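Local coordinates for protein BZZ1 (Saccharomyces cerevisiae, PDB 1ZUU), which takes part in endocytosis and trafficking to the vacuole and works with type I myosins to restore actin polarity after salt stress, represented here by its first SH3 domain, at residues N4-A9 / I20-K25; G36-N41 / V51-I56. All blocks are in the same frame, centred on the assembly; numbering follows the deposited sequence.

Interaction 1. Residues N4-A9 / I20-K25; sequences NKVLYA and ITPGDK
V6 and P22 bring their CA atoms to 4.7 Å, and the backbones meet there without a direct hydrogen bond, through a CA-H...O contact from P22 CA to V6 O; farther along, where A9 lies beside T21, A9 CA makes another to I20 O. A water joins the segments as well, accepting from V6 N and donating to D24 O at 2.8 Å. V6 carries the packing with both methyls. Its CG1, anti to the backbone N (chi1 174°), lies 3.4 Å from the carbonyl carbon T21 C, while CG2 reaches I20 CB at 3.9 Å; a branched valine covers both targets from one short stem. P22 adds CG, 3.6 Å from L7 O, and CD, 4.0 Å from A9 CB. Proline also suits the second position of the type II turn T21-D24, and G23 the third, where phi is +98°. The turn is closed by D24 N to T21 O at 3.0 Å. D24 steadies it from its side chain: T21 N meets OD2 at 2.9 Å from above the carboxylate plane, and N42 ND2 bonds the same oxygen. This is the diverging turn of the SH3 fold, joining the RT loop to strand 26-28. Strand 5-6 pairs antiparallel with strand 56-57, and I20 reaches inward to I56 and to I40 of strand 37-42.

Interaction 2. Residues G36-N41 / V51-I56; sequences GWTKIN and VPTTYI
T38 and T53 set their side chains across each other at about a right angle, hydroxyl to hydroxyl, with the two OG1 atoms 2.7 Å apart in a hydrogen bond. T53 OG1 is also bonded to D32 OD2, so threonine here offers one small group to two partners. W37 and P52 instead lie side by side and point the same way. The indole's six-membered ring meets the V51-P52 peptide obliquely, CE3 3.4 Å from V51 C and CZ3 3.8 Å from P52 CD. An alanine in place of W37 would probably leave the P52 ring and the V51-P52 peptide without this apolar contact. The pair matches the tryptophan and proline of the SH3 groove for proline-rich peptides, a surface that a flat indole and a rigid ring suit. On the inner side I40 meets V51 at about a right angle, CD1 to CG2 at 3.9 Å. It slides past I56 in the opposite direction, its CG2 3.7 Å from I56 CD1; branched aliphatic chains suit this buried layer. T38 and V51 form an antiparallel hydrogen-bonded pair, with both backbone bonds made, and T53 N gives a nearly straight one (175°) to G36 O at 3.0 Å. Strand 37-42 lies between 47-52 and 26-28, N41 bonding S27 on the latter side, and beyond the 3-10 segment 53-55 I56 packs on I26 and I20.

Interaction 2 lies nearer the middle of the domain, joining two strands of one hairpin through paired backbone hydrogen bonds and a buried aliphatic layer, with W37 and P52 at its outer side. Interaction 1 sits farther out, where a short strand meets a turn through methyl packing, CA-H...O contacts and a water rather than direct hydrogen bonds. The two touch where L7 N and Y8 N probably both bond to Y55 O. I20 of the first and I56 of the second belong to one hydrophobic core. Y8 and Y55 probably add to the same peptide groove as W37 and P52, as their equivalents do in other SH3 domains.

Interaction 1. Residues N4-A9 / I20-K25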
ATOM      1  N   ASN A   4       5.561   7.903   6.750  1.00 12.16           N
ATOM      2  CA  ASN A   4       5.189   6.657   6.118  1.00  8.72           C
ATOM      3  C   ASN A   4       6.171   6.297   4.992  1.00  8.80           C
ATOM      4  O   ASN A   4       6.750   7.204   4.331  1.00 12.09           O
ATOM      5  CB  ASN A   4       3.882   6.886   5.439  1.00  8.29           C
ATOM      6  CG  ASN A   4       2.765   7.100   6.391  1.00  7.11           C
ATOM      7  OD1 ASN A   4       2.848   6.820   7.611  1.00  8.55           O
ATOM      8  ND2 ASN A   4       1.661   7.666   5.876  1.00  7.84           N
ATOM      9  N   LYS A   5       6.359   5.000   4.743  1.00  7.31           N
ATOM     10  CA  LYS A   5       7.335   4.518   3.740  1.00  7.85           C
ATOM     11  C   LYS A   5       6.801   3.323   3.020  1.00  6.27           C
ATOM     12  O   LYS A   5       6.194   2.421   3.639  1.00  7.27           O
ATOM     13  CB  LYS A   5       8.674   4.056   4.470  1.00  9.62           C
ATOM     14  CG  LYS A   5       9.355   4.973   5.351  1.00 14.88           C
ATOM     15  CD  LYS A   5      10.453   4.275   6.085  1.00 17.65           C
ATOM     16  CE  LYS A   5      11.021   5.121   7.213  1.00 21.47           C
ATOM     17  NZ  LYS A   5      12.115   4.360   7.858  1.00 20.00           N
ATOM     18  N   VAL A   6       7.098   3.234   1.727  1.00  5.01           N
ATOM     19  CA  VAL A   6       7.100   1.961   1.020  1.00  4.23           C
ATOM     20  C   VAL A   6       8.507   1.404   1.122  1.00  4.55           C
ATOM     21  O   VAL A   6       9.474   2.048   0.648  1.00  6.45           O
ATOM     22  CB  VAL A   6       6.710   2.117  -0.426  1.00  4.25           C
ATOM     23  CG1 VAL A   6       6.861   0.778  -1.160  1.00  4.41           C
ATOM     24  CG2 VAL A   6       5.284   2.679  -0.557  1.00  4.80           C
ATOM     25  N   LEU A   7       8.624   0.217   1.723  0.50  4.98           N
ATOM     26  CA  LEU A   7       9.881  -0.536   1.908  0.50  5.77           C
ATOM     27  C   LEU A   7      10.196  -1.427   0.709  0.50  5.31           C
ATOM     28  O   LEU A   7      11.355  -1.506   0.258  0.50  4.38           O
ATOM     29  CB  LEU A   7       9.832  -1.408   3.199  0.50  5.54           C
ATOM     30  CG  LEU A   7       9.504  -0.652   4.459  0.50  8.50           C
ATOM     31  CD1 LEU A   7       9.152  -1.527   5.678  0.50 10.73           C
ATOM     32  CD2 LEU A   7      10.667   0.221   4.722  0.50  9.90           C
ATOM     33  N   TYR A   8       9.158  -2.087   0.184  1.00  4.58           N
ATOM     34  CA  TYR A   8       9.286  -3.123  -0.835  1.00  5.12           C
ATOM     35  C   TYR A   8       8.271  -2.859  -1.935  1.00  4.83           C
ATOM     36  O   TYR A   8       7.109  -2.526  -1.646  1.00  5.07           O
ATOM     37  CB  TYR A   8       9.031  -4.520  -0.217  1.00  6.24           C
ATOM     38  CG  TYR A   8      10.063  -4.884   0.842  1.00  5.80           C
ATOM     39  CD1 TYR A   8      11.206  -5.541   0.471  1.00  6.91           C
ATOM     40  CD2 TYR A   8       9.890  -4.520   2.202  1.00  6.56           C
ATOM     41  CE1 TYR A   8      12.197  -5.865   1.430  1.00  6.30           C
ATOM     42  CE2 TYR A   8      10.847  -4.845   3.142  1.00  6.94           C
ATOM     43  CZ  TYR A   8      11.989  -5.528   2.752  1.00  5.73           C
ATOM     44  OH  TYR A   8      12.913  -5.843   3.743  1.00  6.75           O
ATOM     45  N   ALA A   9       8.684  -3.047  -3.180  1.00  4.86           N
ATOM     46  CA  ALA A   9       7.803  -2.863  -4.331  1.00  4.95           C
ATOM     47  C   ALA A   9       6.781  -3.993  -4.424  1.00  4.61           C
ATOM     48  O   ALA A   9       7.075  -5.158  -4.127  1.00  6.74           O
ATOM     49  CB  ALA A   9       8.632  -2.789  -5.619  1.00  6.20           C
ATOM     50  N   ILE A  20       2.808  -0.213  -5.406  1.00  3.52           N
ATOM     51  CA  ILE A  20       3.637   0.621  -4.580  1.00  3.39           C
ATOM     52  C   ILE A  20       5.103   0.395  -4.945  1.00  3.20           C
ATOM     53  O   ILE A  20       5.523  -0.729  -5.204  1.00  3.87           O
ATOM     54  CB  ILE A  20       3.410   0.370  -3.049  1.00  3.73           C
ATOM     55  CG1 ILE A  20       3.374  -1.142  -2.741  1.00  4.16           C
ATOM     56  CG2 ILE A  20       2.206   1.104  -2.569  1.00  4.53           C
ATOM     57  CD1 ILE A  20       3.489  -1.497  -1.277  1.00  4.93           C
ATOM     58  N   THR A  21       5.893   1.465  -4.869  1.00  3.44           N
ATOM     59  CA  THR A  21       7.324   1.368  -5.053  1.00  4.03           C
ATOM     60  C   THR A  21       8.024   2.217  -4.012  1.00  4.14           C
ATOM     61  O   THR A  21       7.503   3.244  -3.570  1.00  4.10           O
ATOM     62  CB  THR A  21       7.767   1.775  -6.477  1.00  4.48           C
ATOM     63  OG1 THR A  21       7.509   3.162  -6.718  1.00  5.26           O
ATOM     64  CG2 THR A  21       7.173   0.895  -7.527  1.00  5.39           C
ATOM     65  N   PRO A  22       9.239   1.804  -3.592  1.00  4.36           N
ATOM     66  CA  PRO A  22      10.015   2.633  -2.600  1.00  5.17           C
ATOM     67  C   PRO A  22      10.072   4.066  -3.055  1.00  4.98           C
ATOM     68  O   PRO A  22      10.365   4.354  -4.233  1.00  5.88           O
ATOM     69  CB  PRO A  22      11.382   1.922  -2.595  1.00  6.08           C
ATOM     70  CG  PRO A  22      11.012   0.462  -2.791  1.00  6.41           C
ATOM     71  CD  PRO A  22       9.926   0.519  -3.876  1.00  5.42           C
ATOM     72  N   GLY A  23       9.805   4.974  -2.124  1.00  5.31           N
ATOM     73  CA  GLY A  23       9.775   6.400  -2.406  1.00  5.51           C
ATOM     74  C   GLY A  23       8.395   6.993  -2.653  1.00  5.28           C
ATOM     75  O   GLY A  23       8.246   8.191  -2.641  1.00  7.95           O
ATOM     76  N   ASP A  24       7.399   6.141  -2.911  1.00  4.46           N
ATOM     77  CA  ASP A  24       6.034   6.680  -3.130  1.00  4.07           C
ATOM     78  C   ASP A  24       5.515   7.263  -1.802  1.00  4.29           C
ATOM     79  O   ASP A  24       5.775   6.730  -0.699  1.00  5.35           O
ATOM     80  CB  ASP A  24       5.133   5.577  -3.608  1.00  4.27           C
ATOM     81  CG  ASP A  24       5.405   5.117  -5.061  1.00  4.72           C
ATOM     82  OD1 ASP A  24       6.164   5.819  -5.781  1.00  5.54           O
ATOM     83  OD2 ASP A  24       4.829   4.062  -5.438  1.00  5.04           O
ATOM     84  N   LYS A  25       4.736   8.317  -1.940  1.00  3.68           N
ATOM     85  CA  LYS A  25       4.061   8.931  -0.786  1.00  4.48           C
ATOM     86  C   LYS A  25       2.708   8.226  -0.574  1.00  4.51           C
ATOM     87  O   LYS A  25       1.917   8.128  -1.506  1.00  5.95           O
ATOM     88  CB  LYS A  25       3.785  10.438  -1.067  1.00  4.97           C
ATOM     89  CG  LYS A  25       4.865  11.364  -0.935  1.00  7.09           C
ATOM     90  CD  LYS A  25       6.046  11.220  -1.809  1.00  6.99           C
ATOM     91  CE  LYS A  25       6.945  12.464  -1.748  1.00  7.63           C
ATOM     92  NZ  LYS A  25       8.068  12.330  -2.593  1.00  7.13           N
TER
HETATM   93  O   HOH W   1       8.104   5.481   0.273  1.00  6.39           O

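Interaction 2. Residues G36-N41 / V51-I56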
ATOM      1  N   GLY A  36      -3.424 -10.003   6.087  1.00  4.79           N
ATOM      2  CA  GLY A  36      -2.105  -9.774   5.533  1.00  5.52           C
ATOM      3  C   GLY A  36      -2.023  -8.538   4.641  1.00  4.70           C
ATOM      4  O   GLY A  36      -0.906  -8.256   4.136  1.00  5.13           O
ATOM      5  N   TRP A  37      -3.121  -7.827   4.443  1.00  4.07           N
ATOM      6  CA  TRP A  37      -3.166  -6.681   3.554  1.00  4.21           C
ATOM      7  C   TRP A  37      -3.651  -5.456   4.306  1.00  4.45           C
ATOM      8  O   TRP A  37      -4.539  -5.532   5.163  1.00  5.51           O
ATOM      9  CB  TRP A  37      -4.158  -6.966   2.410  1.00  4.43           C
ATOM     10  CG  TRP A  37      -3.777  -8.147   1.582  1.00  4.76           C
ATOM     11  CD1 TRP A  37      -4.028  -9.464   1.880  1.00  6.23           C
ATOM     12  CD2 TRP A  37      -3.116  -8.142   0.305  1.00  5.36           C
ATOM     13  NE1 TRP A  37      -3.559 -10.285   0.871  1.00  7.11           N
ATOM     14  CE2 TRP A  37      -2.995  -9.493  -0.109  1.00  6.40           C
ATOM     15  CE3 TRP A  37      -2.653  -7.132  -0.573  1.00  5.10           C
ATOM     16  CZ2 TRP A  37      -2.400  -9.845  -1.319  1.00  8.60           C
ATOM     17  CZ3 TRP A  37      -2.051  -7.473  -1.760  1.00  6.60           C
ATOM     18  CH2 TRP A  37      -1.948  -8.824  -2.143  1.00  8.10           C
ATOM     19  N   THR A  38      -3.088  -4.290   3.919  1.00  4.06           N
ATOM     20  CA  THR A  38      -3.461  -2.988   4.473  1.00  4.30           C
ATOM     21  C   THR A  38      -4.044  -2.141   3.337  1.00  3.79           C
ATOM     22  O   THR A  38      -3.509  -2.151   2.216  1.00  4.22           O
ATOM     23  CB  THR A  38      -2.212  -2.291   5.034  1.00  4.48           C
ATOM     24  OG1 THR A  38      -1.667  -3.060   6.109  1.00  5.19           O
ATOM     25  CG2 THR A  38      -2.499  -0.931   5.579  1.00  4.76           C
ATOM     26  N   LYS A  39      -5.149  -1.448   3.587  0.50  3.95           N
ATOM     27  CA  LYS A  39      -5.669  -0.544   2.569  0.50  4.25           C
ATOM     28  C   LYS A  39      -4.993   0.822   2.752  0.50  4.13           C
ATOM     29  O   LYS A  39      -4.935   1.350   3.875  0.50  3.93           O
ATOM     30  CB  LYS A  39      -7.193  -0.420   2.621  0.50  4.86           C
ATOM     31  CG  LYS A  39      -7.753   0.220   1.343  0.50  5.20           C
ATOM     32  CD  LYS A  39      -9.230   0.407   1.354  0.50  7.49           C
ATOM     33  CE  LYS A  39      -9.914  -0.879   1.078  0.50  9.11           C
ATOM     34  NZ  LYS A  39     -11.420  -0.717   1.237  0.50 11.86           N
ATOM     35  N   ILE A  40      -4.511   1.387   1.632  1.00  3.80           N
ATOM     36  CA  ILE A  40      -3.798   2.640   1.612  1.00  3.45           C
ATOM     37  C   ILE A  40      -4.251   3.465   0.374  1.00  3.64           C
ATOM     38  O   ILE A  40      -4.816   2.945  -0.580  1.00  4.60           O
ATOM     39  CB  ILE A  40      -2.238   2.438   1.581  1.00  4.26           C
ATOM     40  CG1 ILE A  40      -1.819   1.733   0.292  1.00  4.88           C
ATOM     41  CG2 ILE A  40      -1.759   1.731   2.822  1.00  4.73           C
ATOM     42  CD1 ILE A  40      -0.322   1.919  -0.026  1.00  5.94           C
ATOM     43  N   ASN A  41      -3.841   4.734   0.438  1.00  3.82           N
ATOM     44  CA  ASN A  41      -3.751   5.581  -0.739  1.00  3.99           C
ATOM     45  C   ASN A  41      -2.273   5.715  -1.136  1.00  3.84           C
ATOM     46  O   ASN A  41      -1.428   5.879  -0.246  1.00  4.47           O
ATOM     47  CB  ASN A  41      -4.317   6.964  -0.480  1.00  5.16           C
ATOM     48  CG  ASN A  41      -5.690   6.928   0.149  1.00  6.48           C
ATOM     49  OD1 ASN A  41      -6.663   6.500  -0.466  1.00  7.57           O
ATOM     50  ND2 ASN A  41      -5.750   7.292   1.436  1.00  6.62           N
ATOM     51  N   VAL A  51      -2.396  -3.409  -0.262  1.00  4.03           N
ATOM     52  CA  VAL A  51      -1.029  -3.799  -0.481  1.00  3.66           C
ATOM     53  C   VAL A  51      -0.625  -4.745   0.666  1.00  4.29           C
ATOM     54  O   VAL A  51      -1.225  -4.725   1.734  1.00  4.01           O
ATOM     55  CB  VAL A  51      -0.045  -2.622  -0.541  1.00  4.14           C
ATOM     56  CG1 VAL A  51      -0.466  -1.651  -1.666  1.00  4.36           C
ATOM     57  CG2 VAL A  51       0.053  -1.891   0.790  1.00  4.91           C
ATOM     58  N   PRO A  52       0.448  -5.530   0.492  1.00  4.27           N
ATOM     59  CA  PRO A  52       0.874  -6.418   1.606  1.00  5.13           C
ATOM     60  C   PRO A  52       1.369  -5.576   2.760  1.00  4.55           C
ATOM     61  O   PRO A  52       2.250  -4.697   2.617  1.00  5.06           O
ATOM     62  CB  PRO A  52       1.971  -7.266   0.985  1.00  5.73           C
ATOM     63  CG  PRO A  52       1.714  -7.225  -0.506  1.00  5.99           C
ATOM     64  CD  PRO A  52       1.188  -5.814  -0.753  1.00  5.23           C
ATOM     65  N   THR A  53       0.898  -5.886   3.984  1.00  4.73           N
ATOM     66  CA  THR A  53       1.208  -5.081   5.159  1.00  4.91           C
ATOM     67  C   THR A  53       2.718  -5.003   5.433  1.00  4.52           C
ATOM     68  O   THR A  53       3.208  -3.924   5.815  1.00  5.27           O
ATOM     69  CB  THR A  53       0.486  -5.713   6.382  1.00  5.16           C
ATOM     70  OG1 THR A  53      -0.894  -5.675   6.026  1.00  5.12           O
ATOM     71  CG2 THR A  53       0.768  -4.986   7.671  1.00  6.68           C
ATOM     72  N   THR A  54       3.438  -6.088   5.261  1.00  4.45           N
ATOM     73  CA  THR A  54       4.866  -6.112   5.593  1.00  5.38           C
ATOM     74  C   THR A  54       5.694  -5.256   4.603  1.00  5.52           C
ATOM     75  O   THR A  54       6.908  -5.057   4.835  1.00  6.74           O
ATOM     76  CB  THR A  54       5.434  -7.494   5.710  1.00  7.24           C
ATOM     77  OG1 THR A  54       5.249  -8.122   4.448  1.00  9.19           O
ATOM     78  CG2 THR A  54       4.763  -8.271   6.854  1.00  8.33           C
ATOM     79  N   TYR A  55       5.110  -4.795   3.494  1.00  4.47           N
ATOM     80  CA  TYR A  55       5.880  -4.068   2.474  1.00  4.46           C
ATOM     81  C   TYR A  55       5.937  -2.559   2.800  1.00  5.00           C
ATOM     82  O   TYR A  55       6.716  -1.845   2.106  1.00  5.82           O
ATOM     83  CB  TYR A  55       5.278  -4.265   1.085  1.00  4.93           C
ATOM     84  CG  TYR A  55       5.522  -5.611   0.441  1.00  4.83           C
ATOM     85  CD1 TYR A  55       5.580  -6.815   1.205  1.00  8.93           C
ATOM     86  CD2 TYR A  55       5.686  -5.696  -0.911  1.00  6.28           C
ATOM     87  CE1 TYR A  55       5.759  -8.045   0.611  1.00  9.67           C
ATOM     88  CE2 TYR A  55       5.874  -6.938  -1.538  1.00  8.47           C
ATOM     89  CZ  TYR A  55       5.861  -8.114  -0.768  1.00  8.36           C
ATOM     90  OH  TYR A  55       6.012  -9.329  -1.406  1.00 12.60           O
ATOM     91  N   ILE A  56       5.175  -2.095   3.770  1.00  4.28           N
ATOM     92  CA  ILE A  56       5.068  -0.679   4.062  1.00  4.12           C
ATOM     93  C   ILE A  56       5.252  -0.435   5.545  1.00  5.35           C
ATOM     94  O   ILE A  56       5.215  -1.354   6.379  1.00  5.74           O
ATOM     95  CB  ILE A  56       3.683  -0.130   3.616  1.00  4.33           C
ATOM     96  CG1 ILE A  56       2.540  -0.742   4.405  1.00  5.27           C
ATOM     97  CG2 ILE A  56       3.524  -0.296   2.124  1.00  4.84           C
ATOM     98  CD1 ILE A  56       1.197  -0.152   4.095  1.00  5.50           C
TER
HETATM   99  O   HOH W   2       1.720  -8.788   5.036  1.00 12.08           O